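Local coordinates for putative uncharacterized protein PH0186 (Pyrococcus horikoshii, PDB 2ZTS) that binds ADP and magnesium as a KaiC-like P-loop protein and probably works as an ATP-binding protein of unestablished role, at residues V9-S14 and I23-E29; E29-V33 and K222-T226; V120-L124 and V160-L164. The contacts are given in a common frame with arbitrary orientation. Residues are numbered along the deposited sequence.

Interaction 1. Residues V9-S14 and I23-E29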
loop_
_atom_site.group_PDB
_atom_site.type_symbol
_atom_site.label_atom_id
_atom_site.label_comp_id
_atom_site.label_asym_id
_atom_site.label_seq_id
_atom_site.Cartn_x
_atom_site.Cartn_y
_atom_site.Cartn_z
ATOM N N VAL C 9 35.962 -20.067 -16.392
ATOM C CA VAL C 9 35.343 -18.796 -16.752
ATOM C C VAL C 9 36.367 -17.664 -16.732
ATOM O O VAL C 9 37.186 -17.601 -15.833
ATOM C CB VAL C 9 34.149 -18.469 -15.796
ATOM C CG1 VAL C 9 34.655 -18.153 -14.382
ATOM C CG2 VAL C 9 33.303 -17.319 -16.335
ATOM N N ARG C 10 36.352 -16.823 -17.758
ATOM C CA ARG C 10 37.210 -15.625 -17.828
ATOM C C ARG C 10 36.592 -14.543 -16.925
ATOM O O ARG C 10 35.406 -14.269 -17.051
ATOM C CB ARG C 10 37.253 -15.078 -19.284
ATOM C CG ARG C 10 38.617 -15.061 -20.044
ATOM C CD ARG C 10 38.590 -15.810 -21.446
ATOM N NE ARG C 10 37.693 -15.183 -22.447
ATOM C CZ ARG C 10 36.881 -15.829 -23.324
ATOM N NH1 ARG C 10 36.839 -17.159 -23.398
ATOM N NH2 ARG C 10 36.100 -15.121 -24.149
ATOM N N ARG C 11 37.404 -13.920 -16.070
ATOM C CA ARG C 11 36.927 -12.972 -15.078
ATOM C C ARG C 11 37.447 -11.530 -15.230
ATOM O O ARG C 11 38.634 -11.242 -15.378
ATOM C CB ARG C 11 37.185 -13.510 -13.657
ATOM C CG ARG C 11 36.214 -14.650 -13.336
ATOM C CD ARG C 11 36.236 -15.140 -11.940
ATOM N NE ARG C 11 35.397 -16.344 -11.810
ATOM C CZ ARG C 11 34.096 -16.351 -11.569
ATOM N NH1 ARG C 11 33.416 -15.214 -11.421
ATOM N NH2 ARG C 11 33.455 -17.498 -11.470
ATOM N N VAL C 12 36.514 -10.594 -15.114
ATOM C CA VAL C 12 36.818 -9.198 -15.280
ATOM C C VAL C 12 37.033 -8.636 -13.878
ATOM O O VAL C 12 36.125 -8.662 -13.063
ATOM C CB VAL C 12 35.672 -8.569 -16.069
ATOM C CG1 VAL C 12 35.831 -7.027 -16.227
ATOM C CG2 VAL C 12 35.545 -9.312 -17.408
ATOM N N LYS C 13 38.234 -8.153 -13.601
ATOM C CA LYS C 13 38.589 -7.570 -12.291
ATOM C C LYS C 13 37.840 -6.261 -12.058
ATOM O O LYS C 13 37.813 -5.405 -12.925
ATOM C CB LYS C 13 40.078 -7.286 -12.190
ATOM C CG LYS C 13 40.992 -8.548 -12.448
ATOM C CD LYS C 13 41.302 -9.316 -11.204
ATOM C CE LYS C 13 42.279 -8.623 -10.209
ATOM N NZ LYS C 13 41.841 -8.882 -8.709
ATOM N N SER C 14 37.257 -6.112 -10.882
ATOM C CA SER C 14 36.211 -5.115 -10.703
ATOM C C SER C 14 36.849 -3.761 -10.659
ATOM O O SER C 14 36.285 -2.804 -11.080
ATOM C CB SER C 14 35.441 -5.330 -9.397
ATOM O OG SER C 14 36.279 -5.120 -8.294
ATOM N N ILE C 23 33.775 -12.767 -5.364
ATOM C CA ILE C 23 33.178 -13.285 -6.582
ATOM C C ILE C 23 34.212 -14.049 -7.441
ATOM O O ILE C 23 34.195 -13.990 -8.668
ATOM C CB ILE C 23 32.477 -12.142 -7.395
ATOM C CG1 ILE C 23 33.402 -10.959 -7.599
ATOM C CG2 ILE C 23 31.283 -11.660 -6.658
ATOM C CD1 ILE C 23 33.049 -10.067 -8.783
ATOM N N GLU C 24 35.061 -14.800 -6.734
ATOM C CA GLU C 24 36.069 -15.715 -7.264
ATOM C C GLU C 24 37.021 -15.053 -8.254
ATOM O O GLU C 24 37.394 -15.650 -9.233
ATOM C CB GLU C 24 35.406 -16.952 -7.870
ATOM C CG GLU C 24 34.651 -17.875 -6.907
ATOM C CD GLU C 24 34.168 -19.133 -7.642
ATOM O OE1 GLU C 24 35.019 -19.955 -8.066
ATOM O OE2 GLU C 24 32.958 -19.298 -7.869
ATOM N N GLY C 25 37.399 -13.808 -8.001
ATOM C CA GLY C 25 38.374 -13.078 -8.819
ATOM C C GLY C 25 37.785 -12.010 -9.738
ATOM O O GLY C 25 38.526 -11.227 -10.328
ATOM N N GLY C 26 36.465 -11.918 -9.880
ATOM C CA GLY C 26 35.896 -10.921 -10.796
ATOM C C GLY C 26 34.627 -11.364 -11.456
ATOM O O GLY C 26 34.164 -12.468 -11.176
ATOM N N PHE C 27 34.026 -10.479 -12.270
ATOM C CA PHE C 27 32.792 -10.782 -12.969
ATOM C C PHE C 27 33.038 -11.713 -14.173
ATOM O O PHE C 27 33.890 -11.394 -15.019
ATOM C CB PHE C 27 32.130 -9.525 -13.535
ATOM C CG PHE C 27 31.925 -8.430 -12.560
ATOM C CD1 PHE C 27 30.947 -8.535 -11.561
ATOM C CD2 PHE C 27 32.643 -7.245 -12.669
ATOM C CE1 PHE C 27 30.704 -7.484 -10.681
ATOM C CE2 PHE C 27 32.395 -6.173 -11.756
ATOM C CZ PHE C 27 31.428 -6.324 -10.755
ATOM N N PRO C 28 32.250 -12.788 -14.326
ATOM C CA PRO C 28 32.320 -13.557 -15.571
ATOM C C PRO C 28 32.182 -12.607 -16.746
ATOM O O PRO C 28 31.246 -11.781 -16.823
ATOM C CB PRO C 28 31.122 -14.519 -15.498
ATOM C CG PRO C 28 30.750 -14.641 -14.074
ATOM C CD PRO C 28 31.251 -13.346 -13.379
ATOM N N GLU C 29 33.106 -12.740 -17.689
ATOM C CA GLU C 29 33.081 -11.955 -18.916
ATOM C C GLU C 29 31.731 -12.043 -19.619
ATOM O O GLU C 29 31.153 -13.100 -19.760
ATOM C CB GLU C 29 34.265 -12.427 -19.840
ATOM C CG GLU C 29 34.477 -11.584 -21.078
ATOM C CD GLU C 29 35.738 -11.979 -21.890
ATOM O OE1 GLU C 29 36.480 -12.928 -21.492
ATOM O OE2 GLU C 29 35.989 -11.309 -22.932
#
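Three backbone hydrogen bonds join two very short antiparallel strands, 11-12 and 27-28, and their flanks. Val12 and Phe27 form the hydrogen-bonded pair: Val12 N gives to Phe27 O at 2.7 Å, and Phe27 N returns a bond to Val12 O at 2.9 Å. Two residues along, Glu29 N reaches Arg10 O at 2.8 Å, bracketing the non-hydrogen-bonded pair Arg11-Pro28. Proline suits that position, since no amide hydrogen is called for there; its CA makes a CH...O contact with Arg10 O at 3.5 Å. Arg11 lays an extended side chain along the turn, and its NH1 takes Gly26 O at 2.9 Å, while the same guanidinium also binds Glu225 O and Thr226 OG1. At the exposed end, Arg10 NE and Glu29 OE1 form a salt bridge of 2.7 Å, though the hydrogen bond in it is weak. Lys13 pairs instead with Asp20, and Glu24 with the amide of Arg227. In the type I' turn from Ile23 to Gly26, Gly25 suits a position with a phi of 105°; separately, a CB on Gly26 would lie 2.4 Å from Val12 O, a clash. On the buried face, Val12 and Phe27 pack their apolar side chains on Thr174 of strand 174-179. The result is a small two-stranded antiparallel sheet, separate from the main sheet, at the N-terminal edge of a KaiC-type P-loop domain.

Interaction 2. Residues E29-V33 and K222-T226. With ADP (adenosine-5'-diphosphate), chain D.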
loop_
_atom_site.group_PDB
_atom_site.type_symbol
_atom_site.label_atom_id
_atom_site.label_comp_id
_atom_site.label_asym_id
_atom_site.label_seq_id
_atom_site.Cartn_x
_atom_site.Cartn_y
_atom_site.Cartn_z
ATOM N N GLU C 29 33.106 -12.740 -17.689
ATOM C CA GLU C 29 33.081 -11.955 -18.916
ATOM C C GLU C 29 31.731 -12.043 -19.619
ATOM O O GLU C 29 31.153 -13.100 -19.760
ATOM C CB GLU C 29 34.265 -12.427 -19.840
ATOM C CG GLU C 29 34.477 -11.584 -21.078
ATOM C CD GLU C 29 35.738 -11.979 -21.890
ATOM O OE1 GLU C 29 36.480 -12.928 -21.492
ATOM O OE2 GLU C 29 35.989 -11.309 -22.932
ATOM N N GLY C 30 31.203 -10.912 -20.063
ATOM C CA GLY C 30 29.949 -10.905 -20.773
ATOM C C GLY C 30 28.705 -10.679 -19.873
ATOM O O GLY C 30 27.613 -10.506 -20.410
ATOM N N THR C 31 28.859 -10.670 -18.554
ATOM C CA THR C 31 27.687 -10.552 -17.607
ATOM C C THR C 31 27.094 -9.136 -17.569
ATOM O O THR C 31 27.822 -8.182 -17.591
ATOM C CB THR C 31 28.130 -10.840 -16.160
ATOM O OG1 THR C 31 28.828 -12.059 -16.098
ATOM C CG2 THR C 31 26.943 -11.108 -15.270
ATOM N N THR C 32 25.774 -9.004 -17.502
ATOM C CA THR C 32 25.127 -7.744 -17.085
ATOM C C THR C 32 24.802 -7.761 -15.602
ATOM O O THR C 32 24.055 -8.648 -15.151
ATOM C CB THR C 32 23.890 -7.583 -17.869
ATOM O OG1 THR C 32 24.276 -7.493 -19.233
ATOM C CG2 THR C 32 23.147 -6.191 -17.541
ATOM N N VAL C 33 25.403 -6.854 -14.840
ATOM C CA VAL C 33 25.269 -6.751 -13.378
ATOM C C VAL C 33 24.424 -5.539 -13.049
ATOM O O VAL C 33 24.723 -4.445 -13.524
ATOM C CB VAL C 33 26.608 -6.566 -12.730
ATOM C CG1 VAL C 33 26.516 -6.521 -11.200
ATOM C CG2 VAL C 33 27.564 -7.739 -13.159
ATOM N N LYS C 222 23.262 -12.029 -6.121
ATOM C CA LYS C 222 23.205 -12.942 -7.254
ATOM C C LYS C 222 24.451 -12.716 -8.119
ATOM O O LYS C 222 24.847 -11.572 -8.377
ATOM C CB LYS C 222 21.967 -12.670 -8.100
ATOM C CG LYS C 222 21.775 -13.624 -9.242
ATOM C CD LYS C 222 20.483 -13.356 -10.031
ATOM C CE LYS C 222 20.540 -14.157 -11.313
ATOM N NZ LYS C 222 19.267 -14.603 -11.839
HETATM N N MSE C 223 25.100 -13.788 -8.543
HETATM C CA MSE C 223 26.139 -13.637 -9.583
HETATM C C MSE C 223 26.241 -14.941 -10.331
HETATM O O MSE C 223 26.596 -15.946 -9.741
HETATM C CB MSE C 223 27.487 -13.285 -8.981
HETATM C CG MSE C 223 28.619 -13.010 -10.003
HETATM SE SE MSE C 223 28.186 -11.389 -11.076
HETATM C CE MSE C 223 28.024 -10.102 -9.542
ATOM N N ARG C 224 25.935 -14.926 -11.619
ATOM C CA ARG C 224 25.921 -16.161 -12.373
ATOM C C ARG C 224 27.324 -16.781 -12.422
ATOM O O ARG C 224 28.319 -16.089 -12.276
ATOM C CB ARG C 224 25.370 -15.929 -13.778
ATOM C CG ARG C 224 26.342 -15.169 -14.737
ATOM C CD ARG C 224 26.246 -15.637 -16.207
ATOM N NE ARG C 224 27.139 -14.844 -17.056
ATOM C CZ ARG C 224 27.067 -14.714 -18.384
ATOM N NH1 ARG C 224 26.175 -15.388 -19.103
ATOM N NH2 ARG C 224 27.946 -13.919 -18.991
ATOM N N GLU C 225 27.364 -18.102 -12.552
ATOM C CA GLU C 225 28.610 -18.871 -12.705
ATOM C C GLU C 225 29.575 -18.653 -11.561
ATOM O O GLU C 225 30.760 -18.777 -11.743
ATOM C CB GLU C 225 29.330 -18.526 -14.044
ATOM C CG GLU C 225 28.514 -18.755 -15.306
ATOM C CD GLU C 225 29.134 -18.151 -16.593
ATOM O OE1 GLU C 225 28.725 -17.025 -16.992
ATOM O OE2 GLU C 225 30.006 -18.820 -17.247
ATOM N N THR C 226 29.097 -18.296 -10.381
ATOM C CA THR C 226 30.013 -17.959 -9.320
ATOM C C THR C 226 29.482 -18.400 -7.976
ATOM O O THR C 226 28.364 -18.072 -7.637
ATOM C CB THR C 226 30.198 -16.422 -9.280
ATOM O OG1 THR C 226 30.482 -15.921 -10.583
ATOM C CG2 THR C 226 31.421 -16.036 -8.484
HETATM P PB ADP D . 17.176 -17.357 -9.747
HETATM O O1B ADP D . 16.066 -17.519 -8.747
HETATM O O2B ADP D . 17.464 -15.874 -9.978
HETATM O O3B ADP D . 16.668 -17.898 -11.054
HETATM P PA ADP D . 19.578 -18.854 -10.049
HETATM O O1A ADP D . 19.091 -20.275 -10.167
HETATM O O2A ADP D . 19.703 -18.047 -11.316
HETATM O O3A ADP D . 18.512 -17.986 -9.131
HETATM O "O5'" ADP D . 20.823 -18.964 -9.071
HETATM C "C5'" ADP D . 22.047 -18.408 -9.415
HETATM C "C4'" ADP D . 22.882 -18.424 -8.162
HETATM O "O4'" ADP D . 23.441 -19.699 -7.932
HETATM C "C3'" ADP D . 24.002 -17.406 -8.237
HETATM O "O3'" ADP D . 23.504 -16.210 -7.751
HETATM C "C2'" ADP D . 25.016 -18.034 -7.342
HETATM O "O2'" ADP D . 24.853 -17.696 -6.009
HETATM C "C1'" ADP D . 24.759 -19.527 -7.465
HETATM N N9 ADP D . 25.691 -20.089 -8.445
HETATM C C8 ADP D . 25.674 -19.903 -9.814
HETATM N N7 ADP D . 26.699 -20.614 -10.350
HETATM C C5 ADP D . 27.355 -21.216 -9.336
HETATM C C6 ADP D . 28.464 -22.045 -9.359
HETATM N N6 ADP D . 28.825 -22.556 -10.535
HETATM N N1 ADP D . 28.900 -22.556 -8.157
HETATM C C2 ADP D . 28.246 -22.222 -6.956
HETATM N N3 ADP D . 27.133 -21.374 -6.942
HETATM C C4 ADP D . 26.721 -20.901 -8.129
#
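Arg224 reaches across to the backbone of Glu29 and Gly30, its NH2 lying 3.4 Å from Gly30 C, while its NE makes a weak 3.4 Å hydrogen bond to Thr31 OG1, an oxygen already held by Pro28 O. A long, charged side chain suits this gap, because Thr31 CA and Arg224 CA are 7.9 Å apart and the backbones share no hydrogen bond. Arg224 NE lies 2.7 Å from Glu225 OE1, a salt bridge of charges alone, and Glu77 of the second subunit pairs with NH1. The unbranched side chain of Met223, modelled as selenomethionine, spans the gap, its CE 4.2 Å from Val33 CG1. Thr226 OG1 bonds to Arg224 O at 2.8 Å within a type II turn from Met223 to Thr226. At the end of strand 214-223, Lys222 NZ gives to ADP O2B at 2.9 Å and Met223 N to ADP O3' at 3.0 Å. The P-loop of the second subunit holds the same ADP, making this an intersubunit nucleotide site, as in hexameric KaiC-family ATPases.

Interaction 3. Residues V120-L124 and V160-L164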
loop_
_atom_site.group_PDB
_atom_site.type_symbol
_atom_site.label_atom_id
_atom_site.label_comp_id
_atom_site.label_asym_id
_atom_site.label_seq_id
_atom_site.Cartn_x
_atom_site.Cartn_y
_atom_site.Cartn_z
ATOM N N VAL C 120 14.974 6.789 -27.863
ATOM C CA VAL C 120 15.467 5.516 -27.380
ATOM C C VAL C 120 16.375 4.797 -28.371
ATOM O O VAL C 120 17.478 4.377 -27.997
ATOM C CB VAL C 120 14.270 4.566 -27.000
ATOM C CG1 VAL C 120 14.775 3.146 -26.661
ATOM C CG2 VAL C 120 13.508 5.114 -25.819
ATOM N N ASP C 121 15.890 4.629 -29.602
ATOM C CA ASP C 121 16.586 3.849 -30.623
ATOM C C ASP C 121 17.904 4.509 -31.055
ATOM O O ASP C 121 18.895 3.839 -31.221
ATOM C CB ASP C 121 15.685 3.602 -31.849
ATOM C CG ASP C 121 14.725 2.412 -31.663
ATOM O OD1 ASP C 121 14.733 1.701 -30.602
ATOM O OD2 ASP C 121 13.898 2.117 -32.545
ATOM N N ASN C 122 17.917 5.821 -31.238
ATOM C CA ASN C 122 19.188 6.536 -31.439
ATOM C C ASN C 122 20.192 6.294 -30.298
ATOM O O ASN C 122 21.380 5.986 -30.502
ATOM C CB ASN C 122 18.957 8.065 -31.622
ATOM C CG ASN C 122 18.312 8.435 -32.984
ATOM O OD1 ASN C 122 17.939 9.602 -33.217
ATOM N ND2 ASN C 122 18.163 7.466 -33.848
ATOM N N PHE C 123 19.683 6.429 -29.078
ATOM C CA PHE C 123 20.479 6.189 -27.874
ATOM C C PHE C 123 21.263 4.893 -27.925
ATOM O O PHE C 123 22.475 4.886 -27.759
ATOM C CB PHE C 123 19.565 6.160 -26.644
ATOM C CG PHE C 123 20.290 6.053 -25.333
ATOM C CD1 PHE C 123 19.940 5.095 -24.434
ATOM C CD2 PHE C 123 21.231 6.977 -24.972
ATOM C CE1 PHE C 123 20.549 5.018 -23.203
ATOM C CE2 PHE C 123 21.862 6.907 -23.713
ATOM C CZ PHE C 123 21.506 5.921 -22.843
ATOM N N LEU C 124 20.548 3.823 -28.184
ATOM C CA LEU C 124 21.087 2.470 -28.117
ATOM C C LEU C 124 22.062 2.189 -29.285
ATOM O O LEU C 124 23.121 1.588 -29.106
ATOM C CB LEU C 124 19.871 1.473 -28.143
ATOM C CG LEU C 124 19.273 0.844 -26.843
ATOM C CD1 LEU C 124 19.535 1.580 -25.563
ATOM C CD2 LEU C 124 17.795 0.618 -26.986
ATOM N N VAL C 160 11.687 -0.484 -23.173
ATOM C CA VAL C 160 13.062 -0.030 -23.324
ATOM C C VAL C 160 14.056 -1.020 -22.715
ATOM O O VAL C 160 15.109 -1.323 -23.312
ATOM C CB VAL C 160 13.256 1.380 -22.772
ATOM C CG1 VAL C 160 14.679 1.807 -22.833
ATOM C CG2 VAL C 160 12.336 2.421 -23.521
ATOM N N LEU C 161 13.721 -1.593 -21.569
ATOM C CA LEU C 161 14.615 -2.598 -20.976
ATOM C C LEU C 161 14.776 -3.864 -21.836
ATOM O O LEU C 161 15.888 -4.402 -21.948
ATOM C CB LEU C 161 14.199 -2.922 -19.563
ATOM C CG LEU C 161 14.559 -1.791 -18.557
ATOM C CD1 LEU C 161 13.835 -1.915 -17.222
ATOM C CD2 LEU C 161 16.047 -1.763 -18.295
ATOM N N LEU C 162 13.696 -4.308 -22.473
ATOM C CA LEU C 162 13.800 -5.434 -23.380
ATOM C C LEU C 162 14.652 -5.056 -24.635
ATOM O O LEU C 162 15.545 -5.790 -25.016
ATOM C CB LEU C 162 12.403 -5.958 -23.732
ATOM C CG LEU C 162 11.761 -6.789 -22.596
ATOM C CD1 LEU C 162 10.399 -7.247 -23.045
ATOM C CD2 LEU C 162 12.575 -7.974 -22.097
ATOM N N LYS C 163 14.473 -3.865 -25.201
ATOM C CA LYS C 163 15.426 -3.453 -26.251
ATOM C C LYS C 163 16.890 -3.366 -25.790
ATOM O O LYS C 163 17.803 -3.765 -26.533
ATOM C CB LYS C 163 15.061 -2.124 -26.883
ATOM C CG LYS C 163 13.797 -2.049 -27.663
ATOM C CD LYS C 163 13.740 -0.617 -28.286
ATOM C CE LYS C 163 12.487 -0.322 -29.094
ATOM N NZ LYS C 163 12.600 -0.801 -30.545
ATOM N N LEU C 164 17.136 -2.874 -24.568
ATOM C CA LEU C 164 18.491 -2.790 -24.094
ATOM C C LEU C 164 19.095 -4.182 -23.984
ATOM O O LEU C 164 20.283 -4.371 -24.274
ATOM C CB LEU C 164 18.572 -2.121 -22.743
ATOM C CG LEU C 164 19.850 -2.083 -21.972
ATOM C CD1 LEU C 164 20.983 -1.433 -22.744
ATOM C CD2 LEU C 164 19.565 -1.238 -20.756
#
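Leu124, Lys163 and Val120 bury the largest areas where helices 120-134 and 157-171 run side by side. The axes of the two short segments come within 11.1 Å and diverge by only 26° in direction, a separation wide enough that side chains rather than backbones fill the space. Leu124 points across the gap, and its CD2 rests 3.9 Å from Lys163 CB; its CD1 lies 4.4 Å from Leu164 CD1. A branched leucine is apt, its two methyl groups reaching different neighbours. Lys163 serves two environments at once. Its aliphatic stem lies against apolar neighbours, with CD 4.2 Å from Val120 CG1, while the chain extends far enough for NZ to approach Asp121 OD1 at 3.3 Å. That salt bridge, whose hydrogen bond is weak, lies toward solvent, where a charged end pays little desolvation cost. Val120, one turn before Leu124, closes the first turn of its helix against Val160: the two CG2 atoms are 3.7 Å apart, a close fit between compact beta-branched side chains. Val120 also touches Leu151, just beyond helix 144-149, while Phe123 packs on Ile147 and Leu161 on Ile144 of that helix. The contact therefore joins the N-terminal parts of two nearly parallel helices, which lead into the neighbouring central strands 138-142 and 174-179 respectively, with helix 144-149 lying between them in the chain.

In the fold
From the N terminus, interaction 1 closes first, a short loop of eight residues without helix or strand that joins the two strands of the small N-terminal sheet. Glu29 ends it and opens interaction 2, so the two stand in series. Interaction 2 spans 188 residues, bringing the entry to central strand 32-36 together with the end of strand 214-223, and it meets interaction 1 directly through Arg11 with Glu225 and Thr226. Nested inside that long loop, interaction 3 pairs helices 120-134 and 157-171, its centre about 21 Å from that of interaction 2. Interactions 1 and 2 lie against the second subunit near the nucleotide site, while interaction 3 joins two helices of the chain.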